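Side-chain contacts in KLLA0E08119p (Kluyveromyces lactis, PDB 3VA7), which forms the urea carboxylase part of a longer enzyme and probably carboxylates urea to urea-1-carboxylate, using ATP, hydrogencarbonate and a biotin cofactor: residues K94-A99 against D122-E127; A234-I239 against N263-E268; S591-I596 against D643-A648; E600-R605 against T1052-L1057; A954-N959 against R1140-A1145. All coordinates share one frame; numbering follows the deposited sequence.

Contacts 1 and 2 lie in the biotin carboxylase half, contacts 3 and 4 in the carboxyltransferase half, contact 5 joining one of its loops to helix 1133-1142. Contact 2 is largely buried and also the most polar, a lysine meeting a histidine-glutamate pair across a strand. Contacts 1, 4 and 5 are partly buried. Contact 1 packs an isoleucine of one helix on the next, beside an arginine-glutamate bridge. Contact 3 is a surface contact in which an arginine grips a loop carbonyl. Contacts 3 and 4 use adjoining stretches of chain, but contact 4 lies near the centre of the molecule and joins two carboxyltransferase regions through a tyrosine. Contact 5 is apolar, proline and tryptophan against a helix end.

Contact 1: residues K94-A99 against D122-E127; sequences KIINAA and DRCSQE
Ile96 carries this contact, sending its side chain from helix 92-101 into the angle between Arg123, Cys124 and Glu127 at the end of helix 118-125. Its CG2 methyl lies beside the guanidinium, 3.3 Å from Arg123 NH2, an oblique van der Waals contact of methyl with charged group. The other branch ends at Cys124, with Ile96 CD1 3.9 Å from SG. With SG beside the backbone N, anti to the carbonyl carbon (chi1 -68°), the sulfur meets the end of the isoleucine. Arg123 folds back, its chain bent in the middle, and Arg123 NE reaches Glu127 OE2 at 2.9 Å in a nearly straight salt bridge in the guanidinium plane. Glu127 CG comes to 4.3 Å from Ile96 CG1. Arg123 NH1 has a second carboxylate in Asp93, so two acids fix the rotation of the guanidinium beside the isoleucine. A leucine in place of Arg123 would probably leave both Glu127 and Asp93 without their positive partner. On the sheet side, Ile96, Ala99 and Cys124 rest on Ile107 of strand 106-108. Both helices pack side by side on the parallel sheet of the biotin carboxylase N-terminal domain, where Ile95 and Ala98 reach Leu35 of strand 33-36.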
# COMPACT_ATOMS: atom_id res chain seq x y z
N LYS A 94 -3.92 9.58 -36.49
CA LYS A 94 -4.48 10.00 -35.23
C LYS A 94 -3.90 11.35 -34.79
O LYS A 94 -4.67 12.29 -34.52
CB LYS A 94 -4.24 8.92 -34.19
CG LYS A 94 -5.16 7.68 -34.31
CD LYS A 94 -4.74 6.58 -33.36
CE LYS A 94 -5.97 5.76 -32.92
NZ LYS A 94 -5.70 4.75 -31.86
N ILE A 95 -2.55 11.46 -34.78
CA ILE A 95 -1.82 12.70 -34.37
C ILE A 95 -2.30 13.91 -35.15
O ILE A 95 -2.68 14.94 -34.57
CB ILE A 95 -0.24 12.58 -34.46
CG1 ILE A 95 0.35 11.57 -33.46
CG2 ILE A 95 0.44 13.95 -34.30
CD1 ILE A 95 -0.37 11.43 -32.09
N ILE A 96 -2.30 13.76 -36.47
CA ILE A 96 -2.62 14.87 -37.34
C ILE A 96 -4.09 15.27 -37.19
O ILE A 96 -4.44 16.47 -37.21
CB ILE A 96 -2.24 14.51 -38.78
CG1 ILE A 96 -1.35 15.60 -39.40
CG2 ILE A 96 -3.48 14.29 -39.63
CD1 ILE A 96 0.10 15.50 -39.02
N ASN A 97 -4.95 14.26 -37.01
CA ASN A 97 -6.37 14.47 -36.67
C ASN A 97 -6.50 15.18 -35.30
O ASN A 97 -7.30 16.15 -35.13
CB ASN A 97 -7.17 13.14 -36.70
CG ASN A 97 -8.69 13.34 -36.43
OD1 ASN A 97 -9.35 14.18 -37.06
ND2 ASN A 97 -9.22 12.57 -35.48
N ALA A 98 -5.68 14.74 -34.34
CA ALA A 98 -5.63 15.43 -33.06
C ALA A 98 -5.30 16.93 -33.18
O ALA A 98 -5.95 17.74 -32.49
CB ALA A 98 -4.73 14.74 -32.12
N ALA A 99 -4.35 17.31 -34.05
CA ALA A 99 -3.96 18.72 -34.21
C ALA A 99 -5.02 19.50 -34.97
O ALA A 99 -5.23 20.71 -34.73
CB ALA A 99 -2.65 18.85 -34.90
N ASP A 122 6.77 15.48 -43.37
CA ASP A 122 6.14 15.78 -44.66
C ASP A 122 4.59 15.86 -44.60
O ASP A 122 4.01 16.80 -45.18
CB ASP A 122 6.59 14.77 -45.76
CG ASP A 122 8.06 14.98 -46.24
OD1 ASP A 122 8.58 16.13 -46.31
OD2 ASP A 122 8.71 13.97 -46.57
N ARG A 123 3.93 14.91 -43.90
CA ARG A 123 2.48 14.99 -43.59
C ARG A 123 2.10 16.32 -42.93
O ARG A 123 1.08 16.92 -43.32
CB ARG A 123 2.00 13.84 -42.67
CG ARG A 123 1.09 12.77 -43.33
CD ARG A 123 -0.05 13.38 -44.22
NE ARG A 123 -1.42 13.42 -43.65
CZ ARG A 123 -2.03 12.43 -42.98
NH1 ARG A 123 -1.44 11.26 -42.75
NH2 ARG A 123 -3.28 12.63 -42.52
N CYS A 124 2.88 16.76 -41.94
CA CYS A 124 2.62 18.09 -41.33
C CYS A 124 2.64 19.12 -42.40
O CYS A 124 1.69 19.88 -42.52
CB CYS A 124 3.63 18.50 -40.23
SG CYS A 124 3.47 17.48 -38.78
N SER A 125 3.72 19.15 -43.17
CA SER A 125 3.82 20.17 -44.22
C SER A 125 2.64 20.13 -45.19
O SER A 125 2.02 21.17 -45.45
CB SER A 125 5.13 20.09 -45.00
OG SER A 125 5.28 21.30 -45.73
N GLN A 126 2.33 18.93 -45.69
CA GLN A 126 1.28 18.76 -46.73
C GLN A 126 -0.15 18.96 -46.11
O GLN A 126 -1.18 18.84 -46.78
CB GLN A 126 1.45 17.42 -47.53
CG GLN A 126 0.39 16.36 -47.20
CD GLN A 126 0.74 14.93 -47.60
OE1 GLN A 126 1.92 14.53 -47.61
NE2 GLN A 126 -0.31 14.13 -47.91
N GLU A 127 -0.18 19.30 -44.82
CA GLU A 127 -1.42 19.49 -44.08
C GLU A 127 -1.59 20.92 -43.51
O GLU A 127 -2.61 21.22 -42.88
CB GLU A 127 -1.50 18.45 -42.98
CG GLU A 127 -2.87 18.11 -42.58
CD GLU A 127 -3.51 16.99 -43.40
OE1 GLU A 127 -4.69 17.19 -43.78
OE2 GLU A 127 -2.87 15.90 -43.63

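Contact 2: residues A234-I239 against N263-E268; sequences ARHVEI and NQKVIE
His236 and Glu238 on strand 235-244 meet Lys265 across the face of the antiparallel sheet in the ATP-grasp part of the biotin carboxylase domain. Strand 249-261 runs between the two segments and pairs with both, so the contact is made by side chains reaching over it. His236 comes first. With CG anti to the backbone N (chi1 177°), its ring stands up from the sheet and its NE2 donates to Glu238 OE1 at 3.0 Å. The acceptor lies in the ring plane, while the donor sits well above the carboxylate plane. Two residues on, Glu238 is extended beyond CG and presents the same oxygen to the lysine coming from the opposite direction. Its other oxygen, OE2, is held by a salt bridge from Arg255, so both carboxylate oxygens are engaged. A phenylalanine in place of His236 would probably deprive Glu238 OE1 of this N-H, leaving the carboxylate to Lys265 and Arg255. Lys265 has a further salt bridge, to Glu325, and a glycerol, probably from the crystallisation liquor, hydrogen-bonds to its amine. Lys265 NZ, brought in by bends late in its chain, stands 3.6 Å from Glu238 OE1, a salt bridge, and, without a bond, 4.0 Å from His236 NE2, oblique to the ring.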
# COMPACT_ATOMS: atom_id res chain seq x y z
N ALA A 234 37.18 4.90 -26.27
CA ALA A 234 36.46 5.97 -26.97
C ALA A 234 35.46 6.76 -26.11
O ALA A 234 34.64 6.17 -25.40
CB ALA A 234 35.73 5.36 -28.24
N ARG A 235 35.53 8.08 -26.23
CA ARG A 235 34.53 8.98 -25.64
C ARG A 235 33.41 9.37 -26.63
O ARG A 235 33.50 9.08 -27.83
CB ARG A 235 35.22 10.20 -25.02
CG ARG A 235 35.95 9.81 -23.75
CD ARG A 235 36.80 10.92 -23.25
NE ARG A 235 36.03 12.13 -23.01
CZ ARG A 235 36.57 13.32 -22.73
NH1 ARG A 235 37.89 13.47 -22.65
NH2 ARG A 235 35.79 14.39 -22.53
N HIS A 236 32.34 9.97 -26.11
CA HIS A 236 31.20 10.40 -26.94
C HIS A 236 30.99 11.90 -26.67
O HIS A 236 30.46 12.28 -25.61
CB HIS A 236 29.99 9.57 -26.57
CG HIS A 236 28.72 9.93 -27.27
ND1 HIS A 236 28.02 9.02 -28.03
CD2 HIS A 236 27.98 11.07 -27.26
CE1 HIS A 236 26.91 9.59 -28.48
NE2 HIS A 236 26.87 10.84 -28.03
N VAL A 237 31.47 12.75 -27.58
CA VAL A 237 31.33 14.18 -27.37
C VAL A 237 30.40 14.64 -28.45
O VAL A 237 30.61 14.32 -29.62
CB VAL A 237 32.65 14.91 -27.46
CG1 VAL A 237 32.44 16.37 -27.14
CG2 VAL A 237 33.67 14.31 -26.49
N GLU A 238 29.33 15.32 -28.08
CA GLU A 238 28.38 15.74 -29.08
C GLU A 238 28.24 17.24 -29.02
O GLU A 238 28.51 17.88 -27.97
CB GLU A 238 27.06 15.00 -28.90
CG GLU A 238 26.30 15.38 -27.60
CD GLU A 238 25.18 14.42 -27.27
OE1 GLU A 238 25.09 13.31 -27.85
OE2 GLU A 238 24.38 14.79 -26.39
N ILE A 239 27.84 17.83 -30.15
CA ILE A 239 27.64 19.25 -30.22
C ILE A 239 26.17 19.52 -30.39
O ILE A 239 25.51 18.94 -31.24
CB ILE A 239 28.45 19.90 -31.35
CG1 ILE A 239 29.96 19.74 -31.13
CG2 ILE A 239 28.11 21.43 -31.48
CD1 ILE A 239 30.55 20.86 -30.27
N ASN A 263 25.34 0.70 -24.50
CA ASN A 263 24.95 1.82 -25.36
C ASN A 263 23.75 2.73 -24.92
O ASN A 263 23.28 3.57 -25.69
CB ASN A 263 24.75 1.31 -26.81
CG ASN A 263 26.04 1.33 -27.60
OD1 ASN A 263 26.93 0.50 -27.39
ND2 ASN A 263 26.18 2.32 -28.49
N GLN A 264 23.27 2.58 -23.69
CA GLN A 264 22.14 3.40 -23.29
C GLN A 264 22.61 4.44 -22.26
O GLN A 264 23.14 4.09 -21.20
CB GLN A 264 21.03 2.52 -22.76
CG GLN A 264 20.61 1.42 -23.73
CD GLN A 264 19.80 0.34 -23.05
OE1 GLN A 264 18.68 0.59 -22.61
NE2 GLN A 264 20.36 -0.88 -22.96
N LYS A 265 22.46 5.72 -22.59
CA LYS A 265 23.08 6.77 -21.79
C LYS A 265 22.47 6.80 -20.38
O LYS A 265 21.28 6.51 -20.25
CB LYS A 265 22.98 8.10 -22.51
CG LYS A 265 23.53 7.98 -23.93
CD LYS A 265 23.83 9.34 -24.54
CE LYS A 265 22.70 9.80 -25.39
NZ LYS A 265 23.19 10.59 -26.55
N VAL A 266 23.30 7.06 -19.35
CA VAL A 266 22.78 7.17 -17.97
C VAL A 266 23.21 8.45 -17.29
O VAL A 266 22.42 9.04 -16.56
CB VAL A 266 23.03 5.93 -17.01
CG1 VAL A 266 23.31 4.65 -17.76
CG2 VAL A 266 24.15 6.16 -16.08
N ILE A 267 24.46 8.89 -17.55
CA ILE A 267 24.91 10.19 -17.07
C ILE A 267 25.59 11.01 -18.16
O ILE A 267 26.45 10.51 -18.91
CB ILE A 267 25.86 10.08 -15.82
CG1 ILE A 267 25.05 9.88 -14.55
CG2 ILE A 267 26.76 11.31 -15.61
CD1 ILE A 267 25.25 8.52 -13.96
N GLU A 268 25.22 12.30 -18.22
CA GLU A 268 25.84 13.22 -19.17
C GLU A 268 26.32 14.47 -18.47
O GLU A 268 25.83 14.81 -17.40
CB GLU A 268 24.87 13.56 -20.30
CG GLU A 268 24.06 12.38 -20.82
CD GLU A 268 22.68 12.21 -20.13
OE1 GLU A 268 22.31 12.99 -19.23
OE2 GLU A 268 21.94 11.28 -20.52

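Contact 3: residues S591-I596 against D643-A648; sequences SIRGGI and DFEPQA
Phe644 offers its backbone carbonyl to Arg593, and the link between the two segments is built on that oxygen. Arg593 NH1 donates to Phe644 O at 3.2 Å, nearly along the C=O axis and with the oxygen in the guanidinium plane; Arg593 NH2 adds a weak bond to Phe644 O at 3.4 Å. The ring of Phe644 leads away from the contact and is covered on one face by Asp643 CB, while Arg519 makes a cation-pi contact with it. At Glu645 the carboxylate comes round to 4.5 Å between OE2 and Arg593 NH2, but that oxygen lies well out of the guanidinium plane, so any attraction is probably one of charge alone. Pro646 then sets its ring across the arginine, with Pro646 CD 3.6 Å from Arg593 NH1. Arg593 spans the distance because its chain is extended from CG to NE, with CG anti to the backbone N (chi1 -166°). It stands in the type II turn from Ile592 to Gly595 at the end of strand 587-592 in the first carboxyltransferase region. NH1 also makes a weak bond to Val521 O. The arginine thus ties a turn to the loop through a main-chain oxygen, a link that does not depend on the side chain of Phe644.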
# COMPACT_ATOMS: atom_id res chain seq x y z
N SER A 591 16.61 -11.18 12.01
CA SER A 591 17.08 -9.82 12.17
C SER A 591 18.42 -9.60 11.49
O SER A 591 19.15 -10.54 11.27
CB SER A 591 17.18 -9.46 13.65
OG SER A 591 18.02 -10.36 14.35
N ILE A 592 18.74 -8.37 11.16
CA ILE A 592 19.93 -8.05 10.40
C ILE A 592 20.46 -6.86 11.15
O ILE A 592 19.67 -5.95 11.43
CB ILE A 592 19.63 -7.45 9.02
CG1 ILE A 592 18.58 -8.24 8.21
CG2 ILE A 592 20.89 -7.17 8.27
CD1 ILE A 592 18.64 -9.70 8.32
N ARG A 593 21.74 -6.86 11.53
CA ARG A 593 22.31 -5.72 12.24
C ARG A 593 22.07 -4.43 11.42
O ARG A 593 22.33 -4.41 10.22
CB ARG A 593 23.81 -5.94 12.54
CG ARG A 593 24.37 -4.95 13.58
CD ARG A 593 25.91 -5.03 13.69
NE ARG A 593 26.51 -4.02 14.56
CZ ARG A 593 26.27 -3.89 15.87
NH1 ARG A 593 25.42 -4.72 16.48
NH2 ARG A 593 26.88 -2.92 16.58
N GLY A 594 21.53 -3.40 12.06
CA GLY A 594 21.25 -2.13 11.41
C GLY A 594 19.84 -2.03 10.83
O GLY A 594 19.39 -0.94 10.47
N GLY A 595 19.14 -3.15 10.70
CA GLY A 595 17.74 -3.15 10.31
C GLY A 595 17.59 -3.11 8.81
O GLY A 595 18.58 -2.97 8.11
N ILE A 596 16.36 -3.25 8.31
CA ILE A 596 16.11 -3.25 6.86
C ILE A 596 15.58 -1.87 6.41
O ILE A 596 14.81 -1.25 7.14
CB ILE A 596 15.08 -4.32 6.47
CG1 ILE A 596 15.56 -5.71 6.84
CG2 ILE A 596 14.73 -4.23 5.00
CD1 ILE A 596 14.44 -6.58 7.36
N ASP A 643 22.59 -0.32 19.02
CA ASP A 643 22.87 0.21 20.33
C ASP A 643 23.89 -0.65 21.07
O ASP A 643 24.52 -0.17 22.01
CB ASP A 643 21.55 0.25 21.13
CG ASP A 643 20.69 1.47 20.77
OD1 ASP A 643 21.24 2.37 20.10
OD2 ASP A 643 19.50 1.55 21.18
N PHE A 644 24.05 -1.91 20.66
CA PHE A 644 24.62 -2.93 21.53
C PHE A 644 25.55 -3.76 20.71
O PHE A 644 25.40 -3.83 19.51
CB PHE A 644 23.53 -3.86 22.08
CG PHE A 644 22.44 -3.15 22.81
CD1 PHE A 644 21.11 -3.24 22.36
CD2 PHE A 644 22.72 -2.37 23.94
CE1 PHE A 644 20.06 -2.56 23.04
CE2 PHE A 644 21.68 -1.68 24.66
CZ PHE A 644 20.33 -1.78 24.19
N GLU A 645 26.52 -4.40 21.35
CA GLU A 645 27.36 -5.34 20.59
C GLU A 645 26.51 -6.58 20.44
O GLU A 645 25.72 -6.90 21.34
CB GLU A 645 28.67 -5.62 21.37
CG GLU A 645 29.92 -5.80 20.51
CD GLU A 645 30.22 -4.57 19.64
OE1 GLU A 645 30.10 -3.43 20.17
OE2 GLU A 645 30.55 -4.75 18.43
N PRO A 646 26.63 -7.30 19.32
CA PRO A 646 25.77 -8.50 19.31
C PRO A 646 26.12 -9.51 20.46
O PRO A 646 27.18 -9.42 21.06
CB PRO A 646 25.98 -9.11 17.91
CG PRO A 646 26.75 -8.09 17.13
CD PRO A 646 27.49 -7.23 18.12
N GLN A 647 25.20 -10.42 20.76
CA GLN A 647 25.35 -11.36 21.87
C GLN A 647 24.30 -12.46 21.80
O GLN A 647 23.10 -12.16 21.64
CB GLN A 647 25.22 -10.60 23.17
CG GLN A 647 25.01 -11.46 24.38
CD GLN A 647 24.99 -10.64 25.65
OE1 GLN A 647 25.26 -9.44 25.63
NE2 GLN A 647 24.65 -11.28 26.77
N ALA A 648 24.70 -13.73 21.89
CA ALA A 648 23.72 -14.82 22.04
C ALA A 648 22.68 -14.49 23.13
O ALA A 648 23.04 -13.99 24.19
CB ALA A 648 24.44 -16.12 22.39

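Contact 4: residues E600-R605 against T1052-L1057; sequences EYLGSR and TAWDKL
Tyr601 points its hydroxyl end-on at the loop 1052-1057, where it meets Lys1056 and Trp1054 together. The phenol donates through OH to Lys1056 O at 2.8 Å, arriving in the carbonyl plane on a lone pair, with a C=O...OH angle of 118°. Both Lys1056 O and Trp1054 CZ2 lie at the edge of the tyrosine ring, near its plane. Tyr601 and Trp1054 come from opposite directions, their ring planes steeply inclined to each other. Tyr601 OH sits 3.4 Å from Trp1054 CZ2, reaching the indole obliquely, and Tyr601 CE2 is 4.3 Å from Trp1054 CZ2. On another side the aliphatic part of the lysine crosses the phenol, Lys1056 CG lying 3.5 Å from Tyr601 OH, before its chain bends and carries NZ away to Asn612 O. Leu602 supports the group twice: its CG lies over one face of the Tyr601 ring, offset toward the rim, and its CD1 meets the indole edge at Trp1054 CH2, 4.2 Å off. The tyrosine opens a type I' turn, Tyr601 to Ser604, and its CG is anti to the backbone N (chi1 177°), which carries the ring toward the 1052-1057 loop. Across from it, an ST turn at Thr1052 holds the backbone N of Trp1054. The contact joins two carboxyltransferase loops, between strands 587-592 and 626-628 and between strands 1045-1049 and 1075-1081, and Met613 and Pro1067 also touch the tyrosine.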
# COMPACT_ATOMS: atom_id res chain seq x y z
N GLU A 600 8.97 4.62 6.03
CA GLU A 600 7.86 4.58 6.97
C GLU A 600 6.54 4.95 6.29
O GLU A 600 6.52 5.70 5.30
CB GLU A 600 8.05 5.58 8.11
CG GLU A 600 9.37 5.47 8.89
CD GLU A 600 9.40 6.47 10.06
OE1 GLU A 600 9.48 7.68 9.80
OE2 GLU A 600 9.34 6.05 11.23
N TYR A 601 5.43 4.45 6.83
CA TYR A 601 4.12 4.93 6.51
C TYR A 601 3.40 5.05 7.85
O TYR A 601 3.36 4.09 8.66
CB TYR A 601 3.38 3.97 5.54
CG TYR A 601 1.95 4.38 5.20
CD1 TYR A 601 1.70 5.42 4.31
CD2 TYR A 601 0.84 3.74 5.78
CE1 TYR A 601 0.40 5.82 4.03
CE2 TYR A 601 -0.48 4.13 5.50
CZ TYR A 601 -0.68 5.17 4.62
OH TYR A 601 -1.95 5.57 4.32
N LEU A 602 2.82 6.22 8.09
CA LEU A 602 2.16 6.49 9.37
C LEU A 602 2.98 6.11 10.63
O LEU A 602 2.44 5.60 11.62
CB LEU A 602 0.78 5.85 9.40
CG LEU A 602 -0.29 6.54 8.55
CD1 LEU A 602 -1.52 5.70 8.61
CD2 LEU A 602 -0.60 8.03 9.00
N GLY A 603 4.27 6.39 10.60
CA GLY A 603 5.11 6.27 11.77
C GLY A 603 5.90 4.98 11.88
O GLY A 603 6.75 4.83 12.77
N SER A 604 5.64 4.03 10.98
CA SER A 604 6.14 2.66 11.15
C SER A 604 6.48 2.04 9.81
O SER A 604 5.83 2.30 8.78
CB SER A 604 5.10 1.78 11.81
OG SER A 604 5.48 0.43 11.65
N ARG A 605 7.49 1.20 9.85
CA ARG A 605 7.89 0.43 8.71
C ARG A 605 7.20 -0.91 8.63
O ARG A 605 7.58 -1.74 7.80
CB ARG A 605 9.40 0.24 8.74
CG ARG A 605 10.10 1.54 8.51
CD ARG A 605 11.57 1.37 8.63
NE ARG A 605 12.27 2.53 8.10
CZ ARG A 605 12.68 3.58 8.78
NH1 ARG A 605 12.45 3.68 10.07
NH2 ARG A 605 13.33 4.56 8.12
N THR A 1052 -13.97 3.40 -1.81
CA THR A 1052 -13.34 3.38 -0.50
C THR A 1052 -13.24 4.77 0.07
O THR A 1052 -12.91 5.72 -0.63
CB THR A 1052 -11.89 2.79 -0.56
OG1 THR A 1052 -11.38 2.72 0.78
CG2 THR A 1052 -11.00 3.61 -1.44
N ALA A 1053 -13.54 4.87 1.34
CA ALA A 1053 -13.37 6.12 2.01
C ALA A 1053 -11.99 6.10 2.74
O ALA A 1053 -11.83 6.68 3.84
CB ALA A 1053 -14.52 6.31 2.97
N TRP A 1054 -11.01 5.42 2.13
CA TRP A 1054 -9.62 5.50 2.58
C TRP A 1054 -8.71 5.80 1.42
O TRP A 1054 -8.68 5.05 0.47
CB TRP A 1054 -9.21 4.19 3.19
CG TRP A 1054 -7.74 4.04 3.48
CD1 TRP A 1054 -6.76 3.49 2.66
CD2 TRP A 1054 -7.08 4.38 4.72
NE1 TRP A 1054 -5.55 3.47 3.33
CE2 TRP A 1054 -5.71 4.02 4.58
CE3 TRP A 1054 -7.51 4.97 5.94
CZ2 TRP A 1054 -4.77 4.25 5.59
CZ3 TRP A 1054 -6.57 5.16 6.95
CH2 TRP A 1054 -5.21 4.80 6.77
N ASP A 1055 -7.94 6.86 1.51
CA ASP A 1055 -7.13 7.34 0.40
C ASP A 1055 -5.68 7.18 0.89
O ASP A 1055 -5.03 8.12 1.41
CB ASP A 1055 -7.56 8.80 0.12
CG ASP A 1055 -6.66 9.54 -0.88
OD1 ASP A 1055 -5.68 8.95 -1.42
OD2 ASP A 1055 -6.93 10.76 -1.11
N LYS A 1056 -5.16 5.96 0.75
CA LYS A 1056 -3.82 5.62 1.31
C LYS A 1056 -2.75 6.71 1.11
O LYS A 1056 -1.98 7.04 1.99
CB LYS A 1056 -3.32 4.31 0.70
CG LYS A 1056 -2.02 3.88 1.26
CD LYS A 1056 -1.62 2.59 0.66
CE LYS A 1056 -0.71 2.80 -0.53
NZ LYS A 1056 -0.74 1.58 -1.35
N LEU A 1057 -2.67 7.24 -0.09
CA LEU A 1057 -1.65 8.21 -0.40
C LEU A 1057 -2.21 9.65 -0.37
O LEU A 1057 -1.53 10.60 -0.82
CB LEU A 1057 -1.10 7.91 -1.78
CG LEU A 1057 -0.58 6.49 -2.02
CD1 LEU A 1057 -0.06 6.31 -3.50
CD2 LEU A 1057 0.49 6.22 -1.04

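Contact 5: residues A954-N959 against R1140-A1145; sequences APWLPN and RLIQVA
Pro955 lays its ring against the last turn of helix 1133-1142, meeting Leu1141 and Ile1142. CG does most of the touching: Pro955 CG is 3.6 Å from Leu1141 CB and 3.7 Å from Ile1142 N, so it sits close to the helix backbone. Ile1142 adds its CG1, 4.0 Å from Pro955 CG. Its other branch turns to the neighbouring residue, where Ile1142 CG2 stands 4.3 Å from Trp956 CZ3, oblique to the indole. The side chains meet carbon to carbon; only the approach to Ile1142 N involves a backbone polar atom. Behind it, a type I turn from Ala954 to Leu957 presents proline and tryptophan together. Trp956 CG lies between the backbone N and the carbonyl carbon (chi1 64°), which folds the indole over Ala954, whose CB rests 3.4 Å above one face of the ring, toward its rim. Further out, Tyr946 and Phe963 touch Trp956, and Phe963 reaches Ile1142 as well. The indole is about 11 Å from bound urea and 12 Å from the biotin group, nearest atoms, so it makes no contact with either. The loop between helices 937-949 and 960-967 is joined to helix 1133-1142, while Leu721 and Thr1011 also pack against Ile1142.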
# COMPACT_ATOMS: atom_id res chain seq x y z
N ALA A 954 -28.47 -20.19 5.59
CA ALA A 954 -28.61 -19.39 6.80
C ALA A 954 -29.81 -18.55 6.55
O ALA A 954 -30.19 -18.41 5.41
CB ALA A 954 -27.38 -18.54 7.04
N PRO A 955 -30.48 -18.03 7.60
CA PRO A 955 -31.66 -17.25 7.31
C PRO A 955 -31.34 -15.98 6.51
O PRO A 955 -32.27 -15.30 6.06
CB PRO A 955 -32.18 -16.88 8.71
CG PRO A 955 -31.65 -17.93 9.60
CD PRO A 955 -30.36 -18.37 9.04
N TRP A 956 -30.05 -15.62 6.36
CA TRP A 956 -29.71 -14.35 5.66
C TRP A 956 -29.13 -14.66 4.30
O TRP A 956 -28.55 -13.82 3.62
CB TRP A 956 -28.75 -13.44 6.50
CG TRP A 956 -27.39 -14.04 6.73
CD1 TRP A 956 -26.26 -13.93 5.93
CD2 TRP A 956 -27.04 -14.90 7.79
NE1 TRP A 956 -25.22 -14.68 6.47
CE2 TRP A 956 -25.69 -15.27 7.62
CE3 TRP A 956 -27.73 -15.39 8.90
CZ2 TRP A 956 -25.03 -16.09 8.51
CZ3 TRP A 956 -27.07 -16.22 9.78
CH2 TRP A 956 -25.75 -16.57 9.57
N LEU A 957 -29.25 -15.92 3.94
CA LEU A 957 -28.69 -16.43 2.71
C LEU A 957 -29.92 -16.95 1.98
O LEU A 957 -30.91 -17.30 2.62
CB LEU A 957 -27.75 -17.55 3.05
CG LEU A 957 -26.46 -17.10 3.69
CD1 LEU A 957 -25.61 -18.36 3.94
CD2 LEU A 957 -25.71 -16.11 2.76
N PRO A 958 -29.88 -17.03 0.65
CA PRO A 958 -28.76 -16.81 -0.27
C PRO A 958 -28.48 -15.35 -0.63
O PRO A 958 -27.38 -15.05 -1.09
CB PRO A 958 -29.20 -17.62 -1.52
CG PRO A 958 -30.68 -17.52 -1.53
CD PRO A 958 -31.09 -17.49 -0.05
N ASN A 959 -29.47 -14.47 -0.43
CA ASN A 959 -29.38 -13.07 -0.80
C ASN A 959 -29.63 -12.13 0.40
O ASN A 959 -30.76 -12.11 0.95
CB ASN A 959 -30.39 -12.74 -1.92
CG ASN A 959 -30.39 -11.23 -2.30
OD1 ASN A 959 -30.92 -10.39 -1.55
ND2 ASN A 959 -29.79 -10.88 -3.47
N ARG A 1140 -34.55 -16.79 16.24
CA ARG A 1140 -34.34 -18.18 16.66
C ARG A 1140 -33.47 -18.92 15.61
O ARG A 1140 -32.39 -19.45 15.91
CB ARG A 1140 -35.70 -18.85 16.89
CG ARG A 1140 -35.61 -20.25 17.44
CD ARG A 1140 -37.00 -20.89 17.44
NE ARG A 1140 -37.37 -21.53 16.17
CZ ARG A 1140 -36.82 -22.63 15.66
NH1 ARG A 1140 -35.82 -23.24 16.30
NH2 ARG A 1140 -37.25 -23.11 14.50
N LEU A 1141 -33.93 -18.88 14.36
CA LEU A 1141 -33.16 -19.48 13.28
C LEU A 1141 -31.70 -18.95 13.19
O LEU A 1141 -30.76 -19.77 13.07
CB LEU A 1141 -33.94 -19.43 11.93
CG LEU A 1141 -35.20 -20.34 11.93
CD1 LEU A 1141 -36.28 -20.04 10.84
CD2 LEU A 1141 -34.76 -21.80 11.89
N ILE A 1142 -31.51 -17.62 13.31
CA ILE A 1142 -30.17 -16.96 13.15
C ILE A 1142 -29.13 -17.51 14.14
O ILE A 1142 -27.92 -17.63 13.82
CB ILE A 1142 -30.30 -15.42 13.26
CG1 ILE A 1142 -31.12 -14.88 12.06
CG2 ILE A 1142 -28.93 -14.75 13.40
CD1 ILE A 1142 -31.68 -13.44 12.22
N GLN A 1143 -29.63 -17.89 15.31
CA GLN A 1143 -28.85 -18.39 16.44
C GLN A 1143 -28.34 -19.84 16.35
O GLN A 1143 -27.71 -20.30 17.31
CB GLN A 1143 -29.79 -18.39 17.64
CG GLN A 1143 -29.31 -17.73 18.83
CD GLN A 1143 -30.47 -17.28 19.69
OE1 GLN A 1143 -30.47 -17.55 20.88
NE2 GLN A 1143 -31.44 -16.54 19.11
N VAL A 1144 -28.70 -20.59 15.29
CA VAL A 1144 -28.28 -22.00 15.16
C VAL A 1144 -26.82 -21.95 14.77
O VAL A 1144 -26.50 -21.41 13.70
CB VAL A 1144 -29.12 -22.84 14.09
CG1 VAL A 1144 -28.55 -24.25 13.96
CG2 VAL A 1144 -30.65 -22.92 14.39
N ALA A 1145 -25.92 -22.46 15.63
CA ALA A 1145 -24.49 -22.54 15.30
C ALA A 1145 -24.28 -23.26 13.97
O ALA A 1145 -25.03 -24.17 13.65
CB ALA A 1145 -23.70 -23.23 16.40